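Local atomic coordinates of UPF0255 protein frsA (Vibrio vulnificus, PDB entry 4I4C), a protein that probably hydrolyses carboxylic esters and appears not to be a cofactor-independent pyruvate decarboxylase. Residues M278-F283 with Q346-S351; C292-A297 with I358-L363; I299-A304 with V368-D373. All coordinates share one frame; numbering follows the deposited sequence.

Interaction 1: M278-F283 with Q346-S351; sequences MVRLSF and QGFLSS
Phe-283 and Phe-348 both hold CG anti to the carbonyl carbon, beside the backbone N (chi1 -80° for Phe-283), and the two side chains lie antiparallel, alongside each other. Arg-280 reaches across with a chain extended from CG to NE. Arg-280 and Phe-283 approach the Phe-348 ring from the same side of its plane, the phenylalanine obliquely near CD1. CG of Arg-280 sits over one face of this ring, 4.2 Å from its centroid, a CH-pi contact offset toward the rim. Phe-348 CZ in turn lies over one face of the guanidinium. Phe-283 CB is 3.8 Å from Phe-348 CD1, and the ring planes are 58° apart, neither a stack nor edge-to-face. The backbone O of Phe-348 comes over one face of the Phe-283 ring, 3.3 Å from CZ. Leu-349 adds CD2 at 4.2 Å from the same Phe-283 CZ.

The polar part is at the tip of Arg-280. NE donates to Gln-346 OE1 at 3.1 Å, with an N-H...O angle of 158°. The oxygen lies in the guanidinium plane and the donor lies in the amide plane. A weak second bond runs from NH1 to the same oxygen. NH2 instead forms a salt bridge with Asp-243, and Gln-346 NE2 donates to Ala-340 O, so both groups are fixed at two ends.

Residues 346-351, in the loop leading into strand 358-363, pack on helix 273-284. Elsewhere on the helix, Met-278 and Leu-281 face strand 266-271 and helix 246-254, while Val-279 rests on strand 291-295.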
loop_
_atom_site.group_PDB
_atom_site.type_symbol
_atom_site.label_atom_id
_atom_site.label_comp_id
_atom_site.label_asym_id
_atom_site.label_seq_id
_atom_site.Cartn_x
_atom_site.Cartn_y
_atom_site.Cartn_z
ATOM N N MET A 278 -12.157 1.257 2.727
ATOM C CA MET A 278 -12.953 0.073 3.032
ATOM C C MET A 278 -14.040 0.396 4.068
ATOM O O MET A 278 -15.144 -0.142 3.996
ATOM C CB MET A 278 -12.055 -1.070 3.534
ATOM C CG MET A 278 -10.978 -1.507 2.534
ATOM S SD MET A 278 -11.707 -1.730 0.895
ATOM C CE MET A 278 -11.019 -0.312 0.052
ATOM N N VAL A 279 -13.718 1.269 5.020
ATOM C CA VAL A 279 -14.690 1.640 6.054
ATOM C C VAL A 279 -15.787 2.446 5.398
ATOM O O VAL A 279 -16.969 2.179 5.593
ATOM C CB VAL A 279 -14.088 2.541 7.139
ATOM C CG1 VAL A 279 -15.178 2.972 8.083
ATOM C CG2 VAL A 279 -12.995 1.840 7.900
ATOM N N ARG A 280 -15.386 3.430 4.626
ATOM C CA ARG A 280 -16.270 4.201 3.807
ATOM C C ARG A 280 -17.227 3.344 3.031
ATOM O O ARG A 280 -18.407 3.513 3.064
ATOM C CB ARG A 280 -15.476 5.022 2.841
ATOM C CG ARG A 280 -15.900 6.411 2.772
ATOM C CD ARG A 280 -15.414 7.064 1.581
ATOM N NE ARG A 280 -15.920 8.417 1.553
ATOM C CZ ARG A 280 -16.686 8.854 0.584
ATOM N NH1 ARG A 280 -17.161 10.056 0.577
ATOM N NH2 ARG A 280 -16.973 8.051 -0.375
ATOM N N LEU A 281 -16.672 2.384 2.352
ATOM C CA LEU A 281 -17.462 1.439 1.571
ATOM C C LEU A 281 -18.392 0.567 2.438
ATOM O O LEU A 281 -19.460 0.141 1.981
ATOM C CB LEU A 281 -16.539 0.569 0.709
ATOM C CG LEU A 281 -17.208 -0.479 -0.176
ATOM C CD1 LEU A 281 -18.280 0.153 -1.049
ATOM C CD2 LEU A 281 -16.166 -1.180 -1.038
ATOM N N SER A 282 -17.992 0.312 3.682
ATOM C CA SER A 282 -18.739 -0.588 4.545
ATOM C C SER A 282 -19.953 0.127 5.113
ATOM O O SER A 282 -20.859 -0.507 5.654
ATOM C CB SER A 282 -17.861 -1.115 5.678
ATOM O OG SER A 282 -16.882 -2.025 5.189
ATOM N N PHE A 283 -19.959 1.452 4.991
ATOM C CA PHE A 283 -21.130 2.246 5.347
ATOM C C PHE A 283 -22.005 2.455 4.120
ATOM O O PHE A 283 -23.231 2.515 4.225
ATOM C CB PHE A 283 -20.715 3.594 5.911
ATOM C CG PHE A 283 -20.306 3.552 7.358
ATOM C CD1 PHE A 283 -18.994 3.301 7.717
ATOM C CD2 PHE A 283 -21.235 3.789 8.362
ATOM C CE1 PHE A 283 -18.615 3.278 9.040
ATOM C CE2 PHE A 283 -20.862 3.764 9.689
ATOM C CZ PHE A 283 -19.549 3.510 10.030
ATOM N N GLN A 346 -16.121 13.684 7.428
ATOM C CA GLN A 346 -17.063 13.365 6.359
ATOM C C GLN A 346 -18.452 12.922 6.858
ATOM O O GLN A 346 -19.404 12.880 6.081
ATOM C CB GLN A 346 -16.466 12.321 5.422
ATOM C CG GLN A 346 -15.159 12.753 4.794
ATOM C CD GLN A 346 -14.668 11.757 3.773
ATOM O OE1 GLN A 346 -15.430 10.905 3.326
ATOM N NE2 GLN A 346 -13.394 11.851 3.400
ATOM N N GLY A 347 -18.556 12.594 8.143
ATOM C CA GLY A 347 -19.842 12.329 8.785
ATOM C C GLY A 347 -20.186 10.864 8.997
ATOM O O GLY A 347 -21.301 10.519 9.405
ATOM N N PHE A 348 -19.219 9.990 8.739
ATOM C CA PHE A 348 -19.452 8.552 8.806
ATOM C C PHE A 348 -19.340 7.982 10.212
ATOM O O PHE A 348 -19.629 6.804 10.437
ATOM C CB PHE A 348 -18.465 7.818 7.887
ATOM C CG PHE A 348 -18.755 7.989 6.425
ATOM C CD1 PHE A 348 -19.729 7.215 5.808
ATOM C CD2 PHE A 348 -18.065 8.916 5.672
ATOM C CE1 PHE A 348 -20.001 7.366 4.461
ATOM C CE2 PHE A 348 -18.333 9.073 4.330
ATOM C CZ PHE A 348 -19.304 8.294 3.722
ATOM N N LEU A 349 -18.894 8.800 11.156
ATOM C CA LEU A 349 -18.574 8.285 12.486
ATOM C C LEU A 349 -19.288 9.048 13.601
ATOM O O LEU A 349 -18.704 9.315 14.656
ATOM C CB LEU A 349 -17.060 8.306 12.714
ATOM C CG LEU A 349 -16.241 7.399 11.792
ATOM C CD1 LEU A 349 -14.763 7.552 12.103
ATOM C CD2 LEU A 349 -16.683 5.930 11.924
ATOM N N SER A 350 -20.559 9.370 13.368
ATOM C CA SER A 350 -21.325 10.208 14.289
ATOM C C SER A 350 -22.563 9.528 14.871
ATOM O O SER A 350 -22.792 9.585 16.077
ATOM C CB SER A 350 -21.749 11.494 13.593
ATOM O OG SER A 350 -20.636 12.299 13.288
ATOM N N SER A 351 -23.372 8.903 14.022
ATOM C CA SER A 351 -24.639 8.352 14.498
ATOM C C SER A 351 -25.023 7.023 13.854
ATOM O O SER A 351 -25.380 6.068 14.543
ATOM C CB SER A 351 -25.760 9.382 14.313
ATOM O OG SER A 351 -25.585 10.116 13.108
#

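Interaction 2: C292-A297 with I358-L363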
loop_
_atom_site.group_PDB
_atom_site.type_symbol
_atom_site.label_atom_id
_atom_site.label_comp_id
_atom_site.label_asym_id
_atom_site.label_seq_id
_atom_site.Cartn_x
_atom_site.Cartn_y
_atom_site.Cartn_z
ATOM N N CYS A 292 -15.404 -6.477 7.057
ATOM C CA CYS A 292 -14.322 -5.536 6.785
ATOM C C CYS A 292 -13.246 -5.605 7.876
ATOM O O CYS A 292 -13.550 -5.717 9.064
ATOM C CB CYS A 292 -14.862 -4.099 6.639
ATOM S SG CYS A 292 -13.561 -2.818 6.371
ATOM N N VAL A 293 -11.982 -5.561 7.464
ATOM C CA VAL A 293 -10.871 -5.554 8.403
ATOM C C VAL A 293 -9.874 -4.503 7.934
ATOM O O VAL A 293 -9.532 -4.446 6.747
ATOM C CB VAL A 293 -10.158 -6.922 8.458
ATOM C CG1 VAL A 293 -9.048 -6.908 9.497
ATOM C CG2 VAL A 293 -11.149 -8.040 8.747
ATOM N N ILE A 294 -9.422 -3.670 8.857
ATOM C CA ILE A 294 -8.463 -2.631 8.540
ATOM C C ILE A 294 -7.263 -2.679 9.485
ATOM O O ILE A 294 -7.390 -3.063 10.636
ATOM C CB ILE A 294 -9.107 -1.222 8.556
ATOM C CG1 ILE A 294 -9.656 -0.880 9.949
ATOM C CG2 ILE A 294 -10.219 -1.116 7.505
ATOM C CD1 ILE A 294 -10.019 0.612 10.098
ATOM N N LEU A 295 -6.079 -2.320 8.984
ATOM C CA LEU A 295 -4.901 -2.276 9.837
ATOM C C LEU A 295 -4.137 -0.988 9.580
ATOM O O LEU A 295 -3.815 -0.674 8.433
ATOM C CB LEU A 295 -4.009 -3.503 9.598
ATOM C CG LEU A 295 -2.684 -3.585 10.372
ATOM C CD1 LEU A 295 -2.847 -3.378 11.874
ATOM C CD2 LEU A 295 -1.971 -4.912 10.096
ATOM N N GLY A 296 -3.838 -0.248 10.645
ATOM C CA GLY A 296 -3.032 0.965 10.525
ATOM C C GLY A 296 -3.656 2.105 9.724
ATOM O O GLY A 296 -2.942 2.929 9.148
ATOM N N ALA A 297 -4.987 2.169 9.693
ATOM C CA ALA A 297 -5.697 3.179 8.902
ATOM C C ALA A 297 -5.729 4.561 9.576
ATOM O O ALA A 297 -5.996 4.668 10.784
ATOM C CB ALA A 297 -7.128 2.693 8.576
ATOM N N ILE A 358 -16.914 -4.706 11.377
ATOM C CA ILE A 358 -15.581 -4.219 11.067
ATOM C C ILE A 358 -14.638 -4.516 12.225
ATOM O O ILE A 358 -14.914 -4.151 13.370
ATOM C CB ILE A 358 -15.577 -2.689 10.838
ATOM C CG1 ILE A 358 -16.554 -2.307 9.728
ATOM C CG2 ILE A 358 -14.156 -2.187 10.536
ATOM C CD1 ILE A 358 -16.836 -0.830 9.649
ATOM N N LEU A 359 -13.534 -5.188 11.924
ATOM C CA LEU A 359 -12.453 -5.348 12.881
ATOM C C LEU A 359 -11.401 -4.311 12.534
ATOM O O LEU A 359 -10.900 -4.284 11.413
ATOM C CB LEU A 359 -11.854 -6.749 12.782
ATOM C CG LEU A 359 -10.524 -6.968 13.502
ATOM C CD1 LEU A 359 -10.717 -6.877 14.998
ATOM C CD2 LEU A 359 -9.889 -8.309 13.110
ATOM N N ALA A 360 -11.067 -3.467 13.501
ATOM C CA ALA A 360 -10.204 -2.325 13.264
ATOM C C ALA A 360 -9.008 -2.376 14.204
ATOM O O ALA A 360 -9.148 -2.241 15.421
ATOM C CB ALA A 360 -10.985 -1.027 13.440
ATOM N N MET A 361 -7.827 -2.585 13.630
ATOM C CA MET A 361 -6.633 -2.788 14.417
ATOM C C MET A 361 -5.554 -1.815 14.007
ATOM O O MET A 361 -5.524 -1.329 12.873
ATOM C CB MET A 361 -6.107 -4.209 14.198
ATOM C CG MET A 361 -7.170 -5.292 14.383
ATOM S SD MET A 361 -6.623 -6.946 13.923
ATOM C CE MET A 361 -6.582 -6.838 12.145
ATOM N N SER A 362 -4.661 -1.551 14.944
ATOM C CA SER A 362 -3.393 -0.916 14.646
ATOM C C SER A 362 -2.430 -1.336 15.736
ATOM O O SER A 362 -2.856 -1.821 16.790
ATOM C CB SER A 362 -3.532 0.605 14.596
ATOM O OG SER A 362 -3.663 1.137 15.903
ATOM N N LEU A 363 -1.130 -1.174 15.479
ATOM C CA LEU A 363 -0.119 -1.538 16.456
ATOM C C LEU A 363 -0.021 -0.464 17.536
ATOM O O LEU A 363 -0.240 0.718 17.269
ATOM C CB LEU A 363 1.239 -1.773 15.774
ATOM C CG LEU A 363 1.499 -3.137 15.122
ATOM C CD1 LEU A 363 0.416 -3.551 14.151
ATOM C CD2 LEU A 363 2.868 -3.156 14.430
HETATM O O HOH W 1 -7.000 0.507 11.608
#
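Val-293 and Met-361 meet on one face of two neighbouring parallel strands. The Met-361 chain bends at its last torsion (chi3 -73°), which places CE 3.6 Å from Val-293 CG1. CD2 of Leu-359 lies 4.0 Å from the same Val-293 CG1. On the other face Ile-294 is the bump and Ala-360 the hollow. CG1 of Ile-294 rests 3.7 Å from Ala-360 CB, and its CD1 also lies against that small methyl. Cys-292 CB meets Ile-358 CG1 on this same face. Helices 273-284 and 371-379 cover it, whereas helix 394-413 covers the Val-293 face.

These strands belong to the mainly parallel central sheet of an alpha/beta-hydrolase fold. Their short axes run 7° apart. Four backbone bonds join them, from Leu-359 N to Cys-292 O (2.9 Å) at one end to Gly-296 N to Met-361 O (3.0 Å) at the other.

At the carboxyl ends, Leu-295 CD1 fits over the backbone between Met-361 O and Ser-362 CA, 3.7 Å from the latter. Leu-363 CD1 closes against the same methyl at 4.0 Å. Leu-295 also lines the pocket of a bound polyether. A water bridges Ala-297 N and Met-361 O, which it approaches to 2.7 Å.

Interaction 3: I299-A304 with V368-D373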
loop_
_atom_site.group_PDB
_atom_site.type_symbol
_atom_site.label_atom_id
_atom_site.label_comp_id
_atom_site.label_asym_id
_atom_site.label_seq_id
_atom_site.Cartn_x
_atom_site.Cartn_y
_atom_site.Cartn_z
ATOM N N ILE A 299 -7.825 6.981 10.181
ATOM C CA ILE A 299 -9.268 7.233 10.180
ATOM C C ILE A 299 -9.626 8.701 10.359
ATOM O O ILE A 299 -10.503 9.228 9.673
ATOM C CB ILE A 299 -9.976 6.425 11.281
ATOM C CG1 ILE A 299 -9.882 4.923 11.010
ATOM C CG2 ILE A 299 -11.436 6.850 11.420
ATOM C CD1 ILE A 299 -10.229 4.519 9.598
ATOM N N HIS A 300 -8.957 9.361 11.294
ATOM C CA HIS A 300 -9.331 10.719 11.645
ATOM C C HIS A 300 -8.191 11.559 12.207
ATOM O O HIS A 300 -7.932 12.665 11.715
ATOM C CB HIS A 300 -10.478 10.722 12.663
ATOM C CG HIS A 300 -10.680 12.049 13.341
ATOM N ND1 HIS A 300 -11.230 13.139 12.698
ATOM C CD2 HIS A 300 -10.400 12.457 14.603
ATOM C CE1 HIS A 300 -11.284 14.161 13.537
ATOM N NE2 HIS A 300 -10.789 13.772 14.700
ATOM N N ASP A 301 -7.534 11.045 13.248
ATOM C CA ASP A 301 -6.681 11.882 14.095
ATOM C C ASP A 301 -5.611 12.671 13.336
ATOM O O ASP A 301 -5.559 13.892 13.438
ATOM C CB ASP A 301 -6.041 11.075 15.230
ATOM C CG ASP A 301 -5.410 11.965 16.280
ATOM O OD1 ASP A 301 -6.148 12.484 17.145
ATOM O OD2 ASP A 301 -4.180 12.160 16.233
ATOM N N ILE A 302 -4.769 11.974 12.577
ATOM C CA ILE A 302 -3.689 12.641 11.856
ATOM C C ILE A 302 -4.224 13.629 10.809
ATOM O O ILE A 302 -3.702 14.736 10.676
ATOM C CB ILE A 302 -2.680 11.632 11.227
ATOM C CG1 ILE A 302 -1.604 12.362 10.430
ATOM C CG2 ILE A 302 -3.371 10.630 10.325
ATOM C CD1 ILE A 302 -0.629 13.130 11.292
ATOM N N PHE A 303 -5.271 13.234 10.088
ATOM C CA PHE A 303 -5.826 14.073 9.027
ATOM C C PHE A 303 -6.358 15.388 9.574
ATOM O O PHE A 303 -6.313 16.427 8.910
ATOM C CB PHE A 303 -6.937 13.326 8.287
ATOM C CG PHE A 303 -6.427 12.289 7.334
ATOM C CD1 PHE A 303 -5.134 12.360 6.843
ATOM C CD2 PHE A 303 -7.231 11.245 6.933
ATOM C CE1 PHE A 303 -4.664 11.415 5.973
ATOM C CE2 PHE A 303 -6.752 10.288 6.045
ATOM C CZ PHE A 303 -5.468 10.376 5.571
ATOM N N ALA A 304 -6.836 15.329 10.806
ATOM C CA ALA A 304 -7.462 16.469 11.447
ATOM C C ALA A 304 -6.466 17.268 12.278
ATOM O O ALA A 304 -6.859 18.187 12.991
ATOM C CB ALA A 304 -8.621 15.992 12.325
ATOM N N VAL A 368 0.040 7.164 13.296
ATOM C CA VAL A 368 -0.788 7.345 12.112
ATOM C C VAL A 368 -2.173 6.760 12.354
ATOM O O VAL A 368 -3.157 7.232 11.789
ATOM C CB VAL A 368 -0.140 6.682 10.869
ATOM C CG1 VAL A 368 -1.095 6.666 9.691
ATOM C CG2 VAL A 368 1.141 7.396 10.501
ATOM N N SER A 369 -2.244 5.741 13.211
ATOM C CA SER A 369 -3.509 5.063 13.497
ATOM C C SER A 369 -3.734 4.821 14.989
ATOM O O SER A 369 -3.532 3.714 15.479
ATOM C CB SER A 369 -3.563 3.725 12.770
ATOM O OG SER A 369 -4.844 3.146 12.896
ATOM N N PRO A 370 -4.152 5.860 15.717
ATOM C CA PRO A 370 -4.323 5.699 17.165
ATOM C C PRO A 370 -5.469 4.747 17.510
ATOM O O PRO A 370 -6.369 4.512 16.705
ATOM C CB PRO A 370 -4.627 7.122 17.648
ATOM C CG PRO A 370 -5.187 7.832 16.433
ATOM C CD PRO A 370 -4.473 7.220 15.245
ATOM N N TYR A 371 -5.423 4.190 18.708
ATOM C CA TYR A 371 -6.482 3.305 19.181
ATOM C C TYR A 371 -7.837 4.042 19.160
ATOM O O TYR A 371 -8.865 3.469 18.783
ATOM C CB TYR A 371 -6.127 2.775 20.577
ATOM C CG TYR A 371 -7.139 1.834 21.188
ATOM C CD1 TYR A 371 -7.567 0.705 20.505
ATOM C CD2 TYR A 371 -7.644 2.058 22.465
ATOM C CE1 TYR A 371 -8.481 -0.166 21.062
ATOM C CE2 TYR A 371 -8.563 1.187 23.034
ATOM C CZ TYR A 371 -8.975 0.075 22.325
ATOM O OH TYR A 371 -9.893 -0.798 22.868
ATOM N N SER A 372 -7.811 5.319 19.531
ATOM C CA SER A 372 -8.991 6.183 19.453
ATOM C C SER A 372 -9.657 6.222 18.069
ATOM O O SER A 372 -10.886 6.248 17.958
ATOM C CB SER A 372 -8.633 7.595 19.903
ATOM O OG SER A 372 -7.479 8.084 19.259
ATOM N N ASP A 373 -8.851 6.214 17.020
ATOM C CA ASP A 373 -9.377 6.117 15.659
ATOM C C ASP A 373 -10.166 4.817 15.463
ATOM O O ASP A 373 -11.333 4.828 15.038
ATOM C CB ASP A 373 -8.234 6.186 14.646
ATOM C CG ASP A 373 -7.977 7.594 14.142
ATOM O OD1 ASP A 373 -8.581 8.540 14.683
ATOM O OD2 ASP A 373 -7.159 7.755 13.207
HETATM O O HOH W 2 -5.260 8.954 12.304
#
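The backbone N-H groups of His-300 and Asp-301 point at the carboxylate of Asp-373, and residues 301-303 then take helical angles without the regular bonds. In this alpha/beta-hydrolase fold the loop after strand 291-295 thus meets the first turn of helix 371-379, with Pro-370 at its N-cap. Asp-373 spreads both oxygens over the turn. OD2 accepts from His-300 N at 3.1 Å, from above the carboxylate plane. OD1 accepts from Asp-301 N, also at 3.1 Å, through its syn lone pair. A weak bond from Asp-301 N to OD2 adds to this grip. Such N-H donors would stabilise a negative charge on this buried group.

Apolar atoms close the sides. Ile-299 CB packs 3.8 Å from Asp-373 CB. CG of the Pro-370 ring presses on Asp-301 CB at 3.6 Å, the two crossing obliquely. The His-300 ring is held elsewhere, its ND1 bonded to Ser-342 OG. Val-368 lies close to the bound hexanoic acid. Val-368 O is 3.7 Å from Ile-302 CG2. A water also joins these two residues, accepting from Ile-302 N at 3.1 Å and donating to Val-368 O at 2.8 Å.

The first halves of interactions 1, 2 and 3 follow one another between residues 278 and 304, and the second halves come in the same order between 346 and 373. All three contacts therefore join the same two separate runs of one alpha/beta-hydrolase fold. Interaction 2 lies in the central sheet. Its centre is 14 Å from that of interaction 1 and 12 Å from that of interaction 3. Val-279, Ile-294 and Ile-299 pack together between helix 273-284, which carries Val-279, and the sheet. Two serine hydrogen bonds, Ser-362 OG to Ser-369 O and Ser-369 OG to Ala-297 O, tie the strand ends to interaction 3, beside the ligand pockets. Interaction 1 lies further away.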